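Local coordinates for potential RNA-dependent RNA polymerase (Human picobirnavirus, PDB 5I62), which catalyses RNA-directed RNA synthesis, probably serving both transcription and replication of the double-stranded RNA genome, at residues N6-S9 with K10-I14; G18-A21 with Y22-V26; I92-Y95 with Y96-S100; R296-P299 with I300-I304; L306-N309 with W310-R314. All blocks are in the same frame, centred on the assembly; numbering follows the deposited sequence.

Contact 5, the hairpin 306-314, is the hub. Contact 1 lies about 11 Å from it and contact 2 about 12 Å, centre to centre, and both reach its turn: W8 NE1 is 3.5 Å from W310 CZ2, and R20 makes a cation-pi contact with the same indole. Contacts 1 and 2 also touch each other, F12 CG lying 3.5 Å from L19 CD2. From contact 3, about 16 Å away between centres, the salt bridge D93 OD1 to R314 NH1 measures 2.7 Å. Contact 4 simply runs on into the hairpin along the chain. Contacts 4 and 5 both fall within the polymerase catalytic region (255-373), whereas contacts 1 and 2 belong to N-terminal helices packed against it.

Contact 1 of 5, residues N6-S9 with K10-I14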
loop_
_atom_site.group_PDB
_atom_site.type_symbol
_atom_site.label_atom_id
_atom_site.label_comp_id
_atom_site.label_asym_id
_atom_site.label_seq_id
_atom_site.Cartn_x
_atom_site.Cartn_y
_atom_site.Cartn_z
ATOM N N ASN A 6 19.303 -21.736 -21.001
ATOM C CA ASN A 6 19.599 -22.607 -19.871
ATOM C C ASN A 6 20.128 -21.836 -18.662
ATOM O O ASN A 6 20.426 -22.454 -17.638
ATOM C CB ASN A 6 20.563 -23.733 -20.291
ATOM C CG ASN A 6 21.945 -23.227 -20.679
ATOM O OD1 ASN A 6 22.165 -22.021 -20.840
ATOM N ND2 ASN A 6 22.884 -24.159 -20.848
ATOM N N VAL A 7 20.243 -20.513 -18.742
ATOM C CA VAL A 7 20.392 -19.704 -17.531
ATOM C C VAL A 7 19.032 -19.251 -17.019
ATOM O O VAL A 7 18.749 -19.338 -15.822
ATOM C CB VAL A 7 21.338 -18.511 -17.770
ATOM C CG1 VAL A 7 21.369 -17.601 -16.534
ATOM C CG2 VAL A 7 22.742 -19.003 -18.069
ATOM N N TRP A 8 18.159 -18.825 -17.942
ATOM C CA TRP A 8 16.782 -18.500 -17.593
ATOM C C TRP A 8 16.112 -19.648 -16.851
ATOM O O TRP A 8 15.371 -19.428 -15.885
ATOM C CB TRP A 8 16.007 -18.137 -18.862
ATOM C CG TRP A 8 14.561 -17.765 -18.679
ATOM C CD1 TRP A 8 13.468 -18.499 -19.062
ATOM C CD2 TRP A 8 14.045 -16.550 -18.099
ATOM N NE1 TRP A 8 12.309 -17.828 -18.742
ATOM C CE2 TRP A 8 12.633 -16.629 -18.157
ATOM C CE3 TRP A 8 14.640 -15.420 -17.526
ATOM C CZ2 TRP A 8 11.805 -15.615 -17.668
ATOM C CZ3 TRP A 8 13.820 -14.407 -17.043
ATOM C CH2 TRP A 8 12.413 -14.512 -17.116
ATOM N N SER A 9 16.385 -20.892 -17.263
ATOM C CA SER A 9 15.751 -22.024 -16.603
ATOM C C SER A 9 16.344 -22.325 -15.221
ATOM O O SER A 9 15.859 -23.240 -14.551
ATOM C CB SER A 9 15.819 -23.267 -17.506
ATOM O OG SER A 9 17.146 -23.582 -17.859
ATOM N N LYS A 10 17.364 -21.579 -14.774
ATOM C CA LYS A 10 17.816 -21.674 -13.392
ATOM C C LYS A 10 17.098 -20.687 -12.481
ATOM O O LYS A 10 17.169 -20.825 -11.254
ATOM C CB LYS A 10 19.322 -21.446 -13.300
ATOM C CG LYS A 10 20.149 -22.452 -14.081
ATOM C CD LYS A 10 21.628 -22.094 -13.993
ATOM C CE LYS A 10 22.451 -23.011 -14.907
ATOM N NZ LYS A 10 22.045 -24.438 -14.694
ATOM N N TYR A 11 16.426 -19.695 -13.065
ATOM C CA TYR A 11 15.570 -18.753 -12.358
ATOM C C TYR A 11 14.117 -19.196 -12.345
ATOM O O TYR A 11 13.403 -18.942 -11.372
ATOM C CB TYR A 11 15.661 -17.370 -13.005
ATOM C CG TYR A 11 16.998 -16.700 -12.820
ATOM C CD1 TYR A 11 18.071 -17.009 -13.638
ATOM C CD2 TYR A 11 17.180 -15.739 -11.827
ATOM C CE1 TYR A 11 19.304 -16.393 -13.463
ATOM C CE2 TYR A 11 18.401 -15.116 -11.653
ATOM C CZ TYR A 11 19.458 -15.448 -12.469
ATOM O OH TYR A 11 20.680 -14.829 -12.292
ATOM N N PHE A 12 13.655 -19.852 -13.414
ATOM C CA PHE A 12 12.268 -20.277 -13.503
ATOM C C PHE A 12 12.173 -21.726 -13.937
ATOM O O PHE A 12 13.002 -22.226 -14.691
ATOM C CB PHE A 12 11.470 -19.399 -14.455
ATOM C CG PHE A 12 11.401 -17.976 -14.011
ATOM C CD1 PHE A 12 10.439 -17.580 -13.094
ATOM C CD2 PHE A 12 12.355 -17.067 -14.419
ATOM C CE1 PHE A 12 10.388 -16.281 -12.640
ATOM C CE2 PHE A 12 12.315 -15.746 -13.956
ATOM C CZ PHE A 12 11.330 -15.369 -13.072
ATOM N N ASN A 13 11.136 -22.376 -13.447
ATOM C CA ASN A 13 10.823 -23.752 -13.801
ATOM C C ASN A 13 10.268 -23.738 -15.221
ATOM O O ASN A 13 9.184 -23.205 -15.457
ATOM C CB ASN A 13 9.821 -24.305 -12.795
ATOM C CG ASN A 13 9.563 -25.791 -12.972
ATOM O OD1 ASN A 13 10.493 -26.589 -13.104
ATOM N ND2 ASN A 13 8.296 -26.164 -12.957
ATOM N N ILE A 14 11.043 -24.263 -16.181
ATOM C CA ILE A 14 10.759 -24.166 -17.638
ATOM C C ILE A 14 10.583 -25.590 -18.180
ATOM O O ILE A 14 11.427 -26.440 -17.914
ATOM C CB ILE A 14 11.919 -23.430 -18.407
ATOM C CG1 ILE A 14 12.117 -21.989 -17.917
ATOM C CG2 ILE A 14 11.724 -23.436 -19.925
ATOM C CD1 ILE A 14 10.860 -21.137 -17.925
#
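W8 and F12 form an oblique aromatic pair, the centroid of the six-membered indole ring 4.6 Å from that of the phenyl ring and the planes inclined at 38°. F12, its CG anti to the carbonyl carbon (chi1 -62°), comes over one face of the indole, offset toward the rim, with F12 CE2 3.4 Å from W8 CH2. There are two further apolar contacts. I14 crosses the indole at about a right angle and sets CD1 3.9 Å from W8 CD1, while V7 CG1 runs beside Y11, 3.9 Å from Y11 CE1. The contact spans the C-terminal end of helix 5-11 and the loop that follows, and here the hydrogen bonds change span. K10 N binds V7 O at 2.8 Å, an i to i+3 bond. W8 O accepts twice: from Y11 N, which sits above the carbonyl plane, and from F12 N, nearly along the C=O axis. S9 CA also makes a CA-H...O contact with F12 O, 3.4 Å, where the chain leaves the helix. Beyond the segments, Y11 OH bonds to Y315 OH.

Contact 2 of 5, residues G18-A21 with Y22-V26; sequences GLRA and YFSNV
G18 and Y22 start a run of i to i+4 bonds in the N-terminal part of helix 17-28, a regular alpha-helix: Y22 N donates to G18 O at 2.9 Å. Y22 then sends its ring off the helix, and its OH bonds to the backbone O of L184 on strand 176-189. At L19 the backbone O takes F23 N at a nearly straight 164°, and the side chains follow the same i, i+4 spacing. They lie side by side, pointing the same way, with L19 CD1 3.6 Å from F23 CE2. F23 has CG opposite its carbonyl carbon (chi1 -80°), and in this setting the leucine methyl meets the ring obliquely. R20 gives its carbonyl to two donors of one residue. S24 N reaches R20 O at 3.1 Å and S24 OG at 3.0 Å, from opposite faces of the carbonyl plane; with OG beside its own backbone N (chi1 -60°) the hydroxyl turns back to the preceding turn. A21 takes the last bond across the two segments, from N25 N to A21 O at 3.0 Å, while N25 CB stands 3.7 Å from the same oxygen.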
loop_
_atom_site.group_PDB
_atom_site.type_symbol
_atom_site.label_atom_id
_atom_site.label_comp_id
_atom_site.label_asym_id
_atom_site.label_seq_id
_atom_site.Cartn_x
_atom_site.Cartn_y
_atom_site.Cartn_z
ATOM N N GLY A 18 2.280 -20.245 -18.696
ATOM C CA GLY A 18 1.728 -19.095 -17.989
ATOM C C GLY A 18 2.727 -17.959 -17.846
ATOM O O GLY A 18 2.379 -16.782 -17.999
ATOM N N LEU A 19 3.985 -18.296 -17.538
ATOM C CA LEU A 19 5.036 -17.285 -17.453
ATOM C C LEU A 19 5.284 -16.654 -18.814
ATOM O O LEU A 19 5.539 -15.448 -18.926
ATOM C CB LEU A 19 6.320 -17.919 -16.924
ATOM C CG LEU A 19 7.496 -17.007 -16.580
ATOM C CD1 LEU A 19 7.098 -15.965 -15.515
ATOM C CD2 LEU A 19 8.698 -17.839 -16.150
ATOM N N ARG A 20 5.233 -17.472 -19.862
ATOM C CA ARG A 20 5.415 -16.989 -21.221
ATOM C C ARG A 20 4.342 -15.975 -21.605
ATOM O O ARG A 20 4.646 -14.906 -22.149
ATOM C CB ARG A 20 5.397 -18.187 -22.165
ATOM C CG ARG A 20 5.430 -17.812 -23.600
ATOM C CD ARG A 20 6.543 -16.892 -23.850
ATOM N NE ARG A 20 7.723 -17.621 -24.253
ATOM C CZ ARG A 20 8.707 -17.061 -24.938
ATOM N NH1 ARG A 20 8.618 -15.766 -25.246
ATOM N NH2 ARG A 20 9.766 -17.779 -25.291
ATOM N N ALA A 21 3.078 -16.300 -21.335
ATOM C CA ALA A 21 2.002 -15.346 -21.570
ATOM C C ALA A 21 2.196 -14.089 -20.740
ATOM O O ALA A 21 1.955 -12.973 -21.219
ATOM C CB ALA A 21 0.660 -15.973 -21.229
ATOM N N TYR A 22 2.584 -14.261 -19.475
ATOM C CA TYR A 22 2.767 -13.118 -18.585
ATOM C C TYR A 22 3.703 -12.092 -19.207
ATOM O O TYR A 22 3.358 -10.912 -19.328
ATOM C CB TYR A 22 3.297 -13.579 -17.229
ATOM C CG TYR A 22 3.442 -12.438 -16.244
ATOM C CD1 TYR A 22 2.376 -12.048 -15.435
ATOM C CD2 TYR A 22 4.634 -11.733 -16.147
ATOM C CE1 TYR A 22 2.506 -10.987 -14.545
ATOM C CE2 TYR A 22 4.765 -10.669 -15.265
ATOM C CZ TYR A 22 3.704 -10.314 -14.469
ATOM O OH TYR A 22 3.854 -9.263 -13.592
ATOM N N PHE A 23 4.894 -12.522 -19.619
ATOM C CA PHE A 23 5.860 -11.554 -20.123
ATOM C C PHE A 23 5.472 -11.002 -21.492
ATOM O O PHE A 23 5.833 -9.858 -21.817
ATOM C CB PHE A 23 7.258 -12.158 -20.140
ATOM C CG PHE A 23 7.923 -12.146 -18.790
ATOM C CD1 PHE A 23 8.094 -10.940 -18.113
ATOM C CD2 PHE A 23 8.350 -13.314 -18.184
ATOM C CE1 PHE A 23 8.712 -10.894 -16.868
ATOM C CE2 PHE A 23 8.965 -13.276 -16.929
ATOM C CZ PHE A 23 9.144 -12.057 -16.278
ATOM N N SER A 24 4.743 -11.775 -22.304
ATOM C CA SER A 24 4.189 -11.216 -23.538
ATOM C C SER A 24 3.277 -10.043 -23.227
ATOM O O SER A 24 3.289 -9.032 -23.927
ATOM C CB SER A 24 3.392 -12.270 -24.314
ATOM O OG SER A 24 4.217 -13.361 -24.662
ATOM N N ASN A 25 2.434 -10.196 -22.209
ATOM C CA ASN A 25 1.551 -9.110 -21.821
ATOM C C ASN A 25 2.339 -7.928 -21.256
ATOM O O ASN A 25 1.973 -6.765 -21.485
ATOM C CB ASN A 25 0.517 -9.612 -20.821
ATOM C CG ASN A 25 -0.453 -8.532 -20.406
ATOM O OD1 ASN A 25 -0.499 -8.143 -19.233
ATOM N ND2 ASN A 25 -1.208 -8.008 -21.366
ATOM N N VAL A 26 3.429 -8.196 -20.530
ATOM C CA VAL A 26 4.297 -7.104 -20.074
ATOM C C VAL A 26 4.835 -6.318 -21.268
ATOM O O VAL A 26 4.840 -5.081 -21.276
ATOM C CB VAL A 26 5.447 -7.638 -19.200
ATOM C CG1 VAL A 26 6.480 -6.518 -18.960
ATOM C CG2 VAL A 26 4.918 -8.187 -17.861
#

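Contact 3 of 5, residues I92-Y95 with Y96-S100; sequences IDSY and YDSIS
Y96 lays its ring back along the preceding turn, where I92 O lies in the ring plane at its edge, 3.5 Å from Y96 CD1. With CG opposite the carbonyl carbon (chi1 -70°), the ring runs beside I92 and points the same way, I92 CG2 being 4.1 Å from Y96 CE1. Farther along, H318 meets this ring edge-to-face and R314 makes a cation-pi contact with it. Y95 turns to another side of the helix; its backbone O is 4.0 Å from I99 CG2, while its OH bonds to S322 OG. The arrangement lies toward the C-terminal part of helix 89-97, and doubled acceptors mark it. D93 O takes both Y96 N, above its carbonyl plane, and D97 N, at a C=O...donor angle of 169°. S94 O is likewise shared, by S98 N and by S98 OG at 2.7 Å, which arrive from opposite faces of its plane. The carboxylates of D93 and D97 stand one turn apart, D93 OD2 to D97 OD2 4.9 Å. D93 OD1 is held in a salt bridge by R314, which would be expected to offset part of the like charge.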
loop_
_atom_site.group_PDB
_atom_site.type_symbol
_atom_site.label_atom_id
_atom_site.label_comp_id
_atom_site.label_asym_id
_atom_site.label_seq_id
_atom_site.Cartn_x
_atom_site.Cartn_y
_atom_site.Cartn_z
ATOM N N ILE A 92 11.422 1.519 -14.035
ATOM C CA ILE A 92 12.352 0.540 -13.476
ATOM C C ILE A 92 13.659 1.202 -13.075
ATOM O O ILE A 92 14.160 0.970 -11.969
ATOM C CB ILE A 92 12.614 -0.602 -14.472
ATOM C CG1 ILE A 92 11.314 -1.260 -14.918
ATOM C CG2 ILE A 92 13.598 -1.625 -13.860
ATOM C CD1 ILE A 92 11.565 -2.364 -15.924
ATOM N N ASP A 93 14.240 1.987 -13.999
ATOM C CA ASP A 93 15.465 2.736 -13.738
ATOM C C ASP A 93 15.398 3.448 -12.391
ATOM O O ASP A 93 16.380 3.484 -11.644
ATOM C CB ASP A 93 15.710 3.771 -14.840
ATOM C CG ASP A 93 16.074 3.149 -16.188
ATOM O OD1 ASP A 93 16.440 1.952 -16.233
ATOM O OD2 ASP A 93 16.003 3.883 -17.208
ATOM N N SER A 94 14.239 4.039 -12.084
ATOM C CA SER A 94 14.070 4.830 -10.863
ATOM C C SER A 94 14.473 4.055 -9.612
ATOM O O SER A 94 15.096 4.607 -8.700
ATOM C CB SER A 94 12.619 5.301 -10.754
ATOM O OG SER A 94 12.452 6.208 -9.670
ATOM N N TYR A 95 14.144 2.760 -9.559
ATOM C CA TYR A 95 14.503 1.968 -8.385
ATOM C C TYR A 95 16.009 1.833 -8.220
ATOM O O TYR A 95 16.499 1.679 -7.093
ATOM C CB TYR A 95 13.861 0.583 -8.458
ATOM C CG TYR A 95 12.403 0.611 -8.111
ATOM C CD1 TYR A 95 11.450 0.965 -9.052
ATOM C CD2 TYR A 95 11.986 0.356 -6.817
ATOM C CE1 TYR A 95 10.114 1.017 -8.728
ATOM C CE2 TYR A 95 10.650 0.410 -6.475
ATOM C CZ TYR A 95 9.722 0.743 -7.433
ATOM O OH TYR A 95 8.396 0.792 -7.086
ATOM N N TYR A 96 16.750 1.819 -9.326
ATOM C CA TYR A 96 18.194 1.641 -9.287
ATOM C C TYR A 96 18.921 2.971 -9.146
ATOM O O TYR A 96 19.959 3.044 -8.492
ATOM C CB TYR A 96 18.667 0.927 -10.560
ATOM C CG TYR A 96 18.243 -0.524 -10.601
ATOM C CD1 TYR A 96 17.009 -0.888 -11.111
ATOM C CD2 TYR A 96 19.073 -1.522 -10.101
ATOM C CE1 TYR A 96 16.601 -2.222 -11.132
ATOM C CE2 TYR A 96 18.685 -2.858 -10.120
ATOM C CZ TYR A 96 17.450 -3.198 -10.631
ATOM O OH TYR A 96 17.063 -4.522 -10.642
ATOM N N ASP A 97 18.384 4.017 -9.755
ATOM C CA ASP A 97 19.080 5.294 -9.811
ATOM C C ASP A 97 18.732 6.214 -8.645
ATOM O O ASP A 97 19.534 7.077 -8.291
ATOM C CB ASP A 97 18.771 5.973 -11.145
ATOM C CG ASP A 97 19.317 5.189 -12.336
ATOM O OD1 ASP A 97 20.294 4.422 -12.158
ATOM O OD2 ASP A 97 18.748 5.303 -13.442
ATOM N N SER A 98 17.569 6.042 -8.021
ATOM C CA SER A 98 17.148 6.994 -6.998
ATOM C C SER A 98 17.828 6.785 -5.650
ATOM O O SER A 98 17.651 7.613 -4.759
ATOM C CB SER A 98 15.630 6.945 -6.801
ATOM O OG SER A 98 14.943 7.233 -8.013
ATOM N N ILE A 99 18.562 5.687 -5.450
ATOM C CA ILE A 99 19.163 5.437 -4.144
ATOM C C ILE A 99 20.541 6.048 -3.998
ATOM O O ILE A 99 21.178 5.864 -2.955
ATOM C CB ILE A 99 19.259 3.937 -3.828
ATOM C CG1 ILE A 99 20.107 3.239 -4.904
ATOM C CG2 ILE A 99 17.854 3.351 -3.702
ATOM C CD1 ILE A 99 20.441 1.827 -4.592
ATOM N N SER A 100 21.035 6.751 -5.008
ATOM C CA SER A 100 22.373 7.321 -4.940
ATOM C C SER A 100 22.361 8.848 -4.828
ATOM O O SER A 100 23.388 9.490 -5.044
ATOM C CB SER A 100 23.203 6.846 -6.132
ATOM O OG SER A 100 22.681 7.342 -7.343
#

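Contact 4 of 5, residues R296-P299 with I300-I304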
loop_
_atom_site.group_PDB
_atom_site.type_symbol
_atom_site.label_atom_id
_atom_site.label_comp_id
_atom_site.label_asym_id
_atom_site.label_seq_id
_atom_site.Cartn_x
_atom_site.Cartn_y
_atom_site.Cartn_z
ATOM N N ARG A 296 21.456 -12.217 6.344
ATOM C CA ARG A 296 21.203 -13.007 5.139
ATOM C C ARG A 296 19.945 -12.614 4.389
ATOM O O ARG A 296 19.956 -12.576 3.162
ATOM C CB ARG A 296 21.076 -14.495 5.473
ATOM C CG ARG A 296 22.358 -15.263 5.596
ATOM C CD ARG A 296 22.070 -16.577 6.315
ATOM N NE ARG A 296 21.876 -17.704 5.413
ATOM C CZ ARG A 296 22.867 -18.305 4.765
ATOM N NH1 ARG A 296 24.119 -17.872 4.910
ATOM N NH2 ARG A 296 22.617 -19.331 3.977
ATOM N N VAL A 297 18.845 -12.390 5.097
ATOM C CA VAL A 297 17.531 -12.215 4.478
ATOM C C VAL A 297 17.164 -10.746 4.335
ATOM O O VAL A 297 16.710 -10.308 3.277
ATOM C CB VAL A 297 16.455 -12.965 5.296
ATOM C CG1 VAL A 297 15.068 -12.743 4.674
ATOM C CG2 VAL A 297 16.790 -14.446 5.422
ATOM N N PHE A 298 17.291 -9.983 5.422
ATOM C CA PHE A 298 16.972 -8.551 5.386
ATOM C C PHE A 298 17.468 -7.820 4.137
ATOM O O PHE A 298 16.709 -7.009 3.593
ATOM C CB PHE A 298 17.523 -7.864 6.645
ATOM C CG PHE A 298 17.324 -6.376 6.635
ATOM C CD1 PHE A 298 16.112 -5.832 7.030
ATOM C CD2 PHE A 298 18.322 -5.525 6.176
ATOM C CE1 PHE A 298 15.903 -4.464 6.989
ATOM C CE2 PHE A 298 18.110 -4.154 6.136
ATOM C CZ PHE A 298 16.896 -3.634 6.543
ATOM N N PRO A 299 18.691 -8.022 3.650
ATOM C CA PRO A 299 19.144 -7.204 2.508
ATOM C C PRO A 299 18.514 -7.574 1.176
ATOM O O PRO A 299 18.667 -6.798 0.231
ATOM C CB PRO A 299 20.663 -7.435 2.459
ATOM C CG PRO A 299 20.936 -8.586 3.330
ATOM C CD PRO A 299 19.809 -8.744 4.288
ATOM N N ILE A 300 17.840 -8.727 1.056
ATOM C CA ILE A 300 17.450 -9.222 -0.272
ATOM C C ILE A 300 16.470 -8.277 -0.951
ATOM O O ILE A 300 16.537 -8.061 -2.167
ATOM C CB ILE A 300 16.873 -10.651 -0.165
ATOM C CG1 ILE A 300 17.979 -11.631 0.219
ATOM C CG2 ILE A 300 16.165 -11.077 -1.455
ATOM C CD1 ILE A 300 17.437 -12.970 0.656
ATOM N N LYS A 301 15.538 -7.702 -0.188
ATOM C CA LYS A 301 14.532 -6.847 -0.807
ATOM C C LYS A 301 15.150 -5.600 -1.436
ATOM O O LYS A 301 14.502 -4.961 -2.273
ATOM C CB LYS A 301 13.463 -6.464 0.217
ATOM C CG LYS A 301 14.006 -5.533 1.340
ATOM C CD LYS A 301 12.941 -5.164 2.380
ATOM C CE LYS A 301 12.801 -6.234 3.466
ATOM N NZ LYS A 301 13.933 -6.207 4.447
ATOM N N TYR A 302 16.386 -5.247 -1.054
ATOM C CA TYR A 302 17.097 -4.094 -1.597
ATOM C C TYR A 302 18.124 -4.465 -2.661
ATOM O O TYR A 302 18.810 -3.577 -3.183
ATOM C CB TYR A 302 17.789 -3.328 -0.462
ATOM C CG TYR A 302 16.815 -2.930 0.631
ATOM C CD1 TYR A 302 15.817 -2.005 0.373
ATOM C CD2 TYR A 302 16.874 -3.504 1.905
ATOM C CE1 TYR A 302 14.895 -1.643 1.356
ATOM C CE2 TYR A 302 15.954 -3.139 2.900
ATOM C CZ TYR A 302 14.968 -2.207 2.603
ATOM O OH TYR A 302 14.041 -1.807 3.548
ATOM N N ALA A 303 18.263 -5.752 -2.986
ATOM C CA ALA A 303 19.280 -6.185 -3.938
ATOM C C ALA A 303 18.826 -7.292 -4.886
ATOM O O ALA A 303 19.611 -7.686 -5.751
ATOM C CB ALA A 303 20.540 -6.655 -3.191
ATOM N N ILE A 304 17.607 -7.805 -4.752
ATOM C CA ILE A 304 17.195 -8.989 -5.530
ATOM C C ILE A 304 17.178 -8.650 -7.015
ATOM O O ILE A 304 16.791 -7.523 -7.386
ATOM C CB ILE A 304 15.818 -9.496 -5.053
ATOM C CG1 ILE A 304 15.484 -10.882 -5.649
ATOM C CG2 ILE A 304 14.713 -8.470 -5.356
ATOM C CD1 ILE A 304 14.260 -11.517 -5.022
HETATM O O HOH W 1 14.369 -8.766 2.361
#
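V297 O accepts I300 N at 3.0 Å, nearly straight at 166°, and P299 O accepts Y302 N at 3.0 Å, more bent at 146°. The two segments thus form a buried run of irregular i to i+3 turns linking helix 288-296 to strand 306-309, within the catalytic region of the polymerase. V297 O and K301 N are 4.5 Å apart; a water that accepts from K301 N lies 2.9 Å from V297 O and may link the two, though it has other acceptors in reach. K301 has CG between its backbone N and carbonyl carbon (chi1 68°), and the chain bends at chi3 and chi4, carrying NZ back to F298 O at 3.0 Å, in the carbonyl plane and on a lone pair. K301 NZ also lies obliquely to the F298 ring, 3.4 Å from F298 CD1. F298 CZ stands at the edge of the Y302 ring, 3.8 Å from Y302 CE2. K301 NZ also forms a salt bridge with D330, which accepts Y302 OH too, and a hydrogen bond with Y218 OH. Around the turn, F298 packs on A277 and L281 of helix 271-284, I300 on V162 and M164 of strand 160-165, and V297 on R213 of helix 208-228.

Contact 5 of 5, residues L306-N309 with W310-R314; sequences LAYN and WGEIR
E312 covers Y308 with its CB, which lies over one face of the ring, 4.0 Å from the centroid, as a CH-pi contact. CG, anti to the carbonyl carbon (chi1 -60°), runs alongside N309, 4.1 Å from N309 CB, and CD lies 4.0 Å from that same CB. At the tip the oxygens part: OE1 approaches Y308 OH to 3.3 Å, and OE2 takes N309 ND2 at 2.9 Å, on its anti side and 31° out of the carboxylate plane. The backbone beneath is a beta hairpin; L306 N meets R314 O at 2.9 Å. A beta bulge shifts the register between A307 and N309, and a type II turn runs from N309 to E312, with G311 at positive phi (78°). E312 N closes it on N309 O at 3.0 Å. N309 OD1 receives W310 N at 2.7 Å, although that donor stands above the amide's carbonyl plane. The two bonds together favour this orientation of the N309 amide over its flipped form, which would set its oxygen against the carboxylate.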
loop_
_atom_site.group_PDB
_atom_site.type_symbol
_atom_site.label_atom_id
_atom_site.label_comp_id
_atom_site.label_asym_id
_atom_site.label_seq_id
_atom_site.Cartn_x
_atom_site.Cartn_y
_atom_site.Cartn_z
ATOM N N LEU A 306 15.896 -8.464 -10.917
ATOM C CA LEU A 306 14.567 -8.228 -11.476
ATOM C C LEU A 306 14.444 -8.855 -12.857
ATOM O O LEU A 306 15.151 -8.449 -13.783
ATOM C CB LEU A 306 14.280 -6.733 -11.585
ATOM C CG LEU A 306 12.931 -6.367 -12.195
ATOM C CD1 LEU A 306 11.746 -6.836 -11.314
ATOM C CD2 LEU A 306 12.874 -4.857 -12.424
ATOM N N ALA A 307 13.511 -9.802 -13.003
ATOM C CA ALA A 307 13.163 -10.372 -14.307
ATOM C C ALA A 307 12.059 -9.501 -14.905
ATOM O O ALA A 307 10.918 -9.528 -14.451
ATOM C CB ALA A 307 12.721 -11.825 -14.169
ATOM N N TYR A 308 12.392 -8.715 -15.924
ATOM C CA TYR A 308 11.439 -7.761 -16.477
ATOM C C TYR A 308 10.936 -8.151 -17.863
ATOM O O TYR A 308 10.022 -7.500 -18.384
ATOM C CB TYR A 308 12.050 -6.352 -16.515
ATOM C CG TYR A 308 13.335 -6.251 -17.313
ATOM C CD1 TYR A 308 13.311 -5.925 -18.665
ATOM C CD2 TYR A 308 14.569 -6.463 -16.710
ATOM C CE1 TYR A 308 14.475 -5.827 -19.398
ATOM C CE2 TYR A 308 15.748 -6.368 -17.430
ATOM C CZ TYR A 308 15.693 -6.047 -18.776
ATOM O OH TYR A 308 16.858 -5.959 -19.505
ATOM N N ASN A 309 11.493 -9.203 -18.456
ATOM C CA ASN A 309 11.011 -9.752 -19.716
ATOM C C ASN A 309 11.470 -11.202 -19.780
ATOM O O ASN A 309 12.301 -11.635 -18.987
ATOM C CB ASN A 309 11.519 -8.944 -20.917
ATOM C CG ASN A 309 10.769 -9.271 -22.217
ATOM O OD1 ASN A 309 9.788 -10.010 -22.221
ATOM N ND2 ASN A 309 11.237 -8.704 -23.318
ATOM N N TRP A 310 10.901 -11.959 -20.721
ATOM C CA TRP A 310 11.348 -13.336 -20.903
ATOM C C TRP A 310 12.832 -13.347 -21.244
ATOM O O TRP A 310 13.249 -12.770 -22.249
ATOM C CB TRP A 310 10.544 -14.024 -22.003
ATOM C CG TRP A 310 10.888 -15.456 -22.140
ATOM C CD1 TRP A 310 11.887 -15.994 -22.899
ATOM C CD2 TRP A 310 10.251 -16.550 -21.482
ATOM N NE1 TRP A 310 11.903 -17.365 -22.763
ATOM C CE2 TRP A 310 10.901 -17.733 -21.907
ATOM C CE3 TRP A 310 9.178 -16.650 -20.593
ATOM C CZ2 TRP A 310 10.526 -18.994 -21.460
ATOM C CZ3 TRP A 310 8.798 -17.907 -20.151
ATOM C CH2 TRP A 310 9.474 -19.065 -20.585
ATOM N N GLY A 311 13.638 -13.974 -20.394
ATOM C CA GLY A 311 15.058 -14.036 -20.664
ATOM C C GLY A 311 15.845 -12.778 -20.351
ATOM O O GLY A 311 17.002 -12.670 -20.756
ATOM N N GLU A 312 15.256 -11.808 -19.655
ATOM C CA GLU A 312 15.943 -10.553 -19.373
ATOM C C GLU A 312 15.874 -10.263 -17.887
ATOM O O GLU A 312 14.785 -10.237 -17.310
ATOM C CB GLU A 312 15.356 -9.396 -20.182
ATOM C CG GLU A 312 15.465 -9.632 -21.673
ATOM C CD GLU A 312 15.128 -8.398 -22.466
ATOM O OE1 GLU A 312 15.854 -7.389 -22.326
ATOM O OE2 GLU A 312 14.128 -8.426 -23.206
ATOM N N ILE A 313 17.038 -10.029 -17.288
ATOM C CA ILE A 313 17.181 -9.882 -15.852
ATOM C C ILE A 313 18.122 -8.714 -15.581
ATOM O O ILE A 313 19.165 -8.570 -16.224
ATOM C CB ILE A 313 17.705 -11.177 -15.198
ATOM C CG1 ILE A 313 16.815 -12.379 -15.548
ATOM C CG2 ILE A 313 17.810 -11.009 -13.672
ATOM C CD1 ILE A 313 17.407 -13.724 -15.090
ATOM N N ARG A 314 17.759 -7.886 -14.627
ATOM C CA ARG A 314 18.598 -6.773 -14.218
ATOM C C ARG A 314 19.122 -7.046 -12.816
ATOM O O ARG A 314 18.401 -7.606 -11.992
ATOM C CB ARG A 314 17.791 -5.480 -14.270
ATOM C CG ARG A 314 18.579 -4.246 -13.935
ATOM C CD ARG A 314 17.782 -3.024 -14.306
ATOM N NE ARG A 314 18.557 -1.828 -14.015
ATOM C CZ ARG A 314 18.194 -0.612 -14.390
ATOM N NH1 ARG A 314 17.068 -0.439 -15.077
ATOM N NH2 ARG A 314 18.950 0.422 -14.065
#